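Local coordinates for devB protein (Vibrio cholerae O1 biovar eltor str. N16961, PDB 1Y89), which is of unproven function but probably hydrolyses 6-phosphogluconolactone in the pentose phosphate pathway, at residues 21-35 / 56-68. Residues are numbered along the deposited sequence; the frame is centred on the assembly and turned at random.
Sequences MLAYSQQGQPVHISL and DIQWKNLHFWWGD. With PE5 (3,6,9,12,15,18,21,24-octaoxahexacosan-1-ol), chain F.
Strands 31-35 and 62-66 run parallel, their axes 4.3 Å apart and crossing at -34°, in register from Val31 beside Leu62 to Leu35 beside Trp66. Six backbone hydrogen bonds join the segments, from Val31 N to Asn61 O through to Gly67 N to Leu35 O. Ile33, Leu35, Leu62 and Phe64 point to one face, where helix 10-25 covers Leu62 and Phe64 and helix 39-48 covers Leu35. Leu62 sends CD1 to selenomethionine Met21, 3.7 Å from its CG, and CD2 to Ser25 CA. The Met21 chain, bent at chi2 and chi3, brings SE to the edge of the Phe64 ring, 4.0 Å from CE1, a Met-aromatic contact; Leu35 CD1 approaches the same ring obliquely at CD1. From strand 31-35 the chain passes through helices 39-48 and 53-56 to its parallel neighbour 62-66, a beta-alpha-beta crossover in the Rossmann-like mixed sheet; helix 39-48 also touches Met21 and Ile57. On the other face His32 and Trp65 lie side by side: indole NE1 donates to ND1 of His32, 3.0 Å away, tilted from both ring planes. His32 CE1 sits over a face of His63, whose ND1 pairs with His100, while His100 stacks on Trp65. Ser25 is small enough to lie close to the incoming chain; OG, set between the backbone N and the carbonyl carbon (chi1 79°), reaches both Gln58 N, accepting at 2.9 Å, and Leu22 O, to which it donates. Asn61 CB points toward segment 21-35, and its short side chain puts ND2 on Ser25 O at 2.8 Å, almost straight at 173° and in the amide plane.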
loop_
_atom_site.group_PDB
_atom_site.type_symbol
_atom_site.label_atom_id
_atom_site.label_comp_id
_atom_site.label_asym_id
_atom_site.label_seq_id
_atom_site.Cartn_x
_atom_site.Cartn_y
_atom_site.Cartn_z
HETATM N N MSE A 21 -7.682 11.560 -1.581
HETATM C CA MSE A 21 -8.792 12.365 -2.114
HETATM C C MSE A 21 -8.257 13.679 -2.718
HETATM O O MSE A 21 -8.644 14.085 -3.814
HETATM C CB MSE A 21 -9.803 12.644 -0.993
HETATM C CG MSE A 21 -11.164 13.061 -1.444
HETATM SE SE MSE A 21 -12.107 11.449 -2.114
HETATM C CE MSE A 21 -12.685 10.679 -0.555
ATOM N N LEU A 22 -7.393 14.352 -1.970
ATOM C CA LEU A 22 -6.697 15.541 -2.474
ATOM C C LEU A 22 -5.955 15.260 -3.799
ATOM O O LEU A 22 -6.132 15.987 -4.802
ATOM C CB LEU A 22 -5.705 16.059 -1.410
ATOM C CG LEU A 22 -4.890 17.323 -1.746
ATOM C CD1 LEU A 22 -5.803 18.454 -2.180
ATOM C CD2 LEU A 22 -4.031 17.776 -0.559
ATOM N N ALA A 23 -5.113 14.225 -3.808
ATOM C CA ALA A 23 -4.316 13.920 -5.007
ATOM C C ALA A 23 -5.208 13.580 -6.209
ATOM O O ALA A 23 -4.970 14.045 -7.330
ATOM C CB ALA A 23 -3.341 12.734 -4.722
ATOM N N TYR A 24 -6.244 12.779 -5.971
ATOM C CA TYR A 24 -7.214 12.495 -7.032
ATOM C C TYR A 24 -7.777 13.789 -7.618
ATOM O O TYR A 24 -7.883 13.909 -8.837
ATOM C CB TYR A 24 -8.382 11.657 -6.501
ATOM C CG TYR A 24 -8.129 10.160 -6.459
ATOM C CD1 TYR A 24 -7.822 9.444 -7.642
ATOM C CD2 TYR A 24 -8.269 9.437 -5.253
ATOM C CE1 TYR A 24 -7.631 8.043 -7.609
ATOM C CE2 TYR A 24 -8.072 8.040 -5.217
ATOM C CZ TYR A 24 -7.752 7.358 -6.392
ATOM O OH TYR A 24 -7.574 5.983 -6.362
ATOM N N SER A 25 -8.115 14.757 -6.752
ATOM C CA SER A 25 -8.759 16.012 -7.213
ATOM C C SER A 25 -7.850 16.908 -8.064
ATOM O O SER A 25 -8.318 17.808 -8.743
ATOM C CB SER A 25 -9.277 16.827 -6.019
ATOM O OG SER A 25 -8.231 17.542 -5.359
ATOM N N GLN A 26 -6.553 16.662 -8.011
ATOM C CA GLN A 26 -5.560 17.528 -8.656
ATOM C C GLN A 26 -5.188 17.050 -10.078
ATOM O O GLN A 26 -4.270 17.567 -10.689
ATOM C CB GLN A 26 -4.313 17.634 -7.753
ATOM C CG GLN A 26 -4.555 18.401 -6.456
ATOM C CD GLN A 26 -3.414 18.253 -5.461
ATOM O OE1 GLN A 26 -2.722 17.217 -5.426
ATOM N NE2 GLN A 26 -3.231 19.269 -4.623
ATOM N N GLN A 27 -5.935 16.098 -10.623
ATOM C CA GLN A 27 -5.654 15.590 -11.992
ATOM C C GLN A 27 -6.433 16.288 -13.109
ATOM O O GLN A 27 -6.367 15.883 -14.277
ATOM C CB GLN A 27 -5.928 14.098 -12.065
ATOM C CG GLN A 27 -5.272 13.248 -10.995
ATOM C CD GLN A 27 -5.707 11.760 -11.168
ATOM O OE1 GLN A 27 -6.738 11.313 -10.619
ATOM N NE2 GLN A 27 -4.972 11.021 -12.015
ATOM N N GLY A 28 -7.168 17.350 -12.775
ATOM C CA GLY A 28 -7.821 18.179 -13.821
ATOM C C GLY A 28 -8.847 17.419 -14.658
ATOM O O GLY A 28 -9.137 17.777 -15.790
ATOM N N GLN A 29 -9.417 16.381 -14.078
ATOM C CA GLN A 29 -10.366 15.516 -14.797
ATOM C C GLN A 29 -11.268 14.779 -13.812
ATOM O O GLN A 29 -10.933 14.697 -12.632
ATOM C CB GLN A 29 -9.598 14.516 -15.623
ATOM C CG GLN A 29 -8.760 13.634 -14.735
ATOM C CD GLN A 29 -7.850 12.774 -15.567
ATOM O OE1 GLN A 29 -8.282 11.738 -16.105
ATOM N NE2 GLN A 29 -6.600 13.221 -15.728
ATOM N N PRO A 30 -12.434 14.290 -14.279
ATOM C CA PRO A 30 -13.376 13.625 -13.386
ATOM C C PRO A 30 -12.831 12.366 -12.756
ATOM O O PRO A 30 -12.188 11.541 -13.430
ATOM C CB PRO A 30 -14.576 13.293 -14.292
ATOM C CG PRO A 30 -14.480 14.235 -15.429
ATOM C CD PRO A 30 -12.980 14.418 -15.654
ATOM N N VAL A 31 -13.086 12.245 -11.457
ATOM C CA VAL A 31 -12.745 11.068 -10.666
ATOM C C VAL A 31 -14.057 10.655 -9.989
ATOM O O VAL A 31 -14.690 11.463 -9.287
ATOM C CB VAL A 31 -11.652 11.366 -9.597
ATOM C CG1 VAL A 31 -11.346 10.096 -8.731
ATOM C CG2 VAL A 31 -10.377 11.935 -10.268
ATOM N N HIS A 32 -14.465 9.412 -10.244
ATOM C CA HIS A 32 -15.707 8.873 -9.688
ATOM C C HIS A 32 -15.413 8.027 -8.464
ATOM O O HIS A 32 -14.691 6.987 -8.554
ATOM C CB HIS A 32 -16.444 8.100 -10.775
ATOM C CG HIS A 32 -16.943 8.998 -11.856
ATOM N ND1 HIS A 32 -18.074 9.774 -11.701
ATOM C CD2 HIS A 32 -16.427 9.310 -13.075
ATOM C CE1 HIS A 32 -18.260 10.494 -12.797
ATOM N NE2 HIS A 32 -17.272 10.228 -13.650
ATOM N N ILE A 33 -15.972 8.475 -7.334
ATOM C CA ILE A 33 -15.716 7.879 -6.033
ATOM C C ILE A 33 -17.042 7.385 -5.443
ATOM O O ILE A 33 -18.041 8.103 -5.438
ATOM C CB ILE A 33 -14.997 8.859 -5.080
ATOM C CG1 ILE A 33 -13.631 9.259 -5.721
ATOM C CG2 ILE A 33 -14.807 8.217 -3.626
ATOM C CD1 ILE A 33 -13.035 10.474 -5.156
ATOM N N SER A 34 -17.035 6.145 -4.974
ATOM C CA SER A 34 -18.214 5.567 -4.334
ATOM C C SER A 34 -18.039 5.559 -2.795
ATOM O O SER A 34 -17.042 5.020 -2.270
ATOM C CB SER A 34 -18.451 4.162 -4.862
ATOM O OG SER A 34 -19.530 3.556 -4.155
ATOM N N LEU A 35 -19.025 6.112 -2.085
ATOM C CA LEU A 35 -18.949 6.269 -0.632
ATOM C C LEU A 35 -19.815 5.265 0.100
ATOM O O LEU A 35 -20.945 5.033 -0.298
ATOM C CB LEU A 35 -19.408 7.673 -0.238
ATOM C CG LEU A 35 -18.596 8.861 -0.787
ATOM C CD1 LEU A 35 -19.228 10.178 -0.349
ATOM C CD2 LEU A 35 -17.132 8.784 -0.262
ATOM N N ASP A 56 -8.329 23.052 -0.218
ATOM C CA ASP A 56 -7.321 22.597 -1.173
ATOM C C ASP A 56 -7.853 21.521 -2.125
ATOM O O ASP A 56 -7.362 21.385 -3.250
ATOM C CB ASP A 56 -6.094 22.050 -0.451
ATOM C CG ASP A 56 -5.293 23.146 0.270
ATOM O OD1 ASP A 56 -5.654 24.330 0.172
ATOM O OD2 ASP A 56 -4.317 22.792 0.937
ATOM N N ILE A 57 -8.812 20.725 -1.665
ATOM C CA ILE A 57 -9.345 19.676 -2.536
ATOM C C ILE A 57 -10.119 20.350 -3.680
ATOM O O ILE A 57 -10.942 21.240 -3.450
ATOM C CB ILE A 57 -10.227 18.662 -1.773
ATOM C CG1 ILE A 57 -9.332 17.876 -0.799
ATOM C CG2 ILE A 57 -10.987 17.737 -2.786
ATOM C CD1 ILE A 57 -10.064 16.757 -0.021
ATOM N N GLN A 58 -9.833 19.947 -4.911
ATOM C CA GLN A 58 -10.540 20.544 -6.047
ATOM C C GLN A 58 -11.830 19.796 -6.255
ATOM O O GLN A 58 -11.910 18.900 -7.107
ATOM C CB GLN A 58 -9.629 20.543 -7.285
ATOM C CG GLN A 58 -8.293 21.292 -7.006
ATOM C CD GLN A 58 -8.479 22.775 -6.642
ATOM O OE1 GLN A 58 -9.027 23.568 -7.437
ATOM N NE2 GLN A 58 -8.009 23.168 -5.433
ATOM N N TRP A 59 -12.837 20.145 -5.450
ATOM C CA TRP A 59 -14.137 19.426 -5.428
ATOM C C TRP A 59 -14.806 19.337 -6.786
ATOM O O TRP A 59 -15.564 18.400 -7.036
ATOM C CB TRP A 59 -15.102 20.089 -4.422
ATOM C CG TRP A 59 -14.535 20.098 -3.028
ATOM C CD1 TRP A 59 -14.012 21.171 -2.366
ATOM C CD2 TRP A 59 -14.359 18.967 -2.173
ATOM N NE1 TRP A 59 -13.555 20.778 -1.124
ATOM C CE2 TRP A 59 -13.776 19.432 -0.980
ATOM C CE3 TRP A 59 -14.696 17.598 -2.277
ATOM C CZ2 TRP A 59 -13.478 18.580 0.087
ATOM C CZ3 TRP A 59 -14.405 16.749 -1.199
ATOM C CH2 TRP A 59 -13.807 17.249 -0.048
ATOM N N LYS A 60 -14.539 20.323 -7.654
ATOM C CA LYS A 60 -15.114 20.345 -9.000
ATOM C C LYS A 60 -14.737 19.121 -9.865
ATOM O O LYS A 60 -15.466 18.777 -10.803
ATOM C CB LYS A 60 -14.756 21.656 -9.741
ATOM C CG LYS A 60 -13.284 21.741 -10.110
ATOM C CD LYS A 60 -12.869 23.127 -10.651
ATOM C CE LYS A 60 -11.325 23.254 -10.761
ATOM N NZ LYS A 60 -10.939 24.542 -11.485
ATOM N N ASN A 61 -13.604 18.484 -9.549
ATOM C CA ASN A 61 -13.115 17.278 -10.242
ATOM C C ASN A 61 -13.572 15.936 -9.638
ATOM O O ASN A 61 -13.420 14.870 -10.249
ATOM C CB ASN A 61 -11.581 17.305 -10.313
ATOM C CG ASN A 61 -11.075 18.426 -11.159
ATOM O OD1 ASN A 61 -11.747 18.825 -12.124
ATOM N ND2 ASN A 61 -9.882 18.947 -10.830
ATOM N N LEU A 62 -14.156 15.986 -8.443
ATOM C CA LEU A 62 -14.594 14.749 -7.762
ATOM C C LEU A 62 -16.086 14.543 -7.936
ATOM O O LEU A 62 -16.848 15.488 -7.880
ATOM C CB LEU A 62 -14.242 14.792 -6.254
ATOM C CG LEU A 62 -12.786 15.002 -5.833
ATOM C CD1 LEU A 62 -12.602 14.841 -4.328
ATOM C CD2 LEU A 62 -11.856 14.055 -6.574
ATOM N N HIS A 63 -16.496 13.298 -8.179
ATOM C CA HIS A 63 -17.903 12.940 -8.256
ATOM C C HIS A 63 -18.187 11.888 -7.213
ATOM O O HIS A 63 -17.498 10.866 -7.165
ATOM C CB HIS A 63 -18.243 12.406 -9.669
ATOM C CG HIS A 63 -18.200 13.479 -10.711
ATOM N ND1 HIS A 63 -19.335 14.053 -11.237
ATOM C CD2 HIS A 63 -17.149 14.162 -11.238
ATOM C CE1 HIS A 63 -18.989 14.994 -12.104
ATOM N NE2 HIS A 63 -17.666 15.085 -12.115
ATOM N N PHE A 64 -19.166 12.144 -6.359
ATOM C CA PHE A 64 -19.487 11.196 -5.300
ATOM C C PHE A 64 -20.755 10.453 -5.606
ATOM O O PHE A 64 -21.779 11.062 -5.974
ATOM C CB PHE A 64 -19.621 11.889 -3.926
ATOM C CG PHE A 64 -18.318 12.372 -3.386
ATOM C CD1 PHE A 64 -17.247 11.499 -3.218
ATOM C CD2 PHE A 64 -18.149 13.695 -3.052
ATOM C CE1 PHE A 64 -16.009 11.957 -2.704
ATOM C CE2 PHE A 64 -16.918 14.159 -2.548
ATOM C CZ PHE A 64 -15.851 13.283 -2.378
ATOM N N TRP A 65 -20.655 9.134 -5.425
ATOM C CA TRP A 65 -21.778 8.221 -5.581
ATOM C C TRP A 65 -21.789 7.398 -4.295
ATOM O O TRP A 65 -20.874 7.545 -3.484
ATOM C CB TRP A 65 -21.570 7.294 -6.778
ATOM C CG TRP A 65 -21.336 8.006 -8.083
ATOM C CD1 TRP A 65 -20.161 8.613 -8.492
ATOM C CD2 TRP A 65 -22.258 8.147 -9.155
ATOM N NE1 TRP A 65 -20.323 9.147 -9.756
ATOM C CE2 TRP A 65 -21.588 8.847 -10.196
ATOM C CE3 TRP A 65 -23.582 7.733 -9.356
ATOM C CZ2 TRP A 65 -22.203 9.167 -11.394
ATOM C CZ3 TRP A 65 -24.198 8.049 -10.562
ATOM C CH2 TRP A 65 -23.501 8.765 -11.569
ATOM N N TRP A 66 -22.827 6.585 -4.113
ATOM C CA TRP A 66 -22.977 5.707 -2.955
ATOM C C TRP A 66 -22.949 4.244 -3.331
ATOM O O TRP A 66 -23.624 3.847 -4.306
ATOM C CB TRP A 66 -24.246 6.074 -2.152
ATOM C CG TRP A 66 -23.902 7.218 -1.236
ATOM C CD1 TRP A 66 -23.546 7.145 0.088
ATOM C CD2 TRP A 66 -23.776 8.588 -1.612
ATOM N NE1 TRP A 66 -23.221 8.390 0.550
ATOM C CE2 TRP A 66 -23.339 9.294 -0.476
ATOM C CE3 TRP A 66 -23.977 9.292 -2.823
ATOM C CZ2 TRP A 66 -23.135 10.693 -0.486
ATOM C CZ3 TRP A 66 -23.761 10.678 -2.840
ATOM C CH2 TRP A 66 -23.323 11.356 -1.689
ATOM N N GLY A 67 -22.160 3.444 -2.589
ATOM C CA GLY A 67 -22.193 1.982 -2.819
ATOM C C GLY A 67 -23.557 1.418 -2.391
ATOM O O GLY A 67 -24.033 0.399 -2.895
ATOM N N ASP A 68 -24.181 2.065 -1.418
ATOM C CA ASP A 68 -25.557 1.725 -1.037
ATOM C C ASP A 68 -26.172 2.914 -0.304
ATOM O O ASP A 68 -25.440 3.804 0.192
ATOM C CB ASP A 68 -25.628 0.408 -0.173
ATOM C CG ASP A 68 -25.023 0.549 1.226
ATOM O OD1 ASP A 68 -23.910 1.119 1.367
ATOM O OD2 ASP A 68 -25.646 0.034 2.192
HETATM O O1 PE5 F . -1.966 10.995 -8.753
HETATM C C1 PE5 F . -3.105 10.136 -8.611
HETATM C C2 PE5 F . -3.779 10.367 -7.264
HETATM O O2 PE5 F . -4.198 9.128 -6.693
HETATM C C3 PE5 F . -3.914 8.979 -5.311
HETATM C C4 PE5 F . -4.198 7.541 -4.956
HETATM O O3 PE5 F . -3.006 6.768 -5.034
HETATM O O HOH W 1 -5.024 21.510 -4.569
#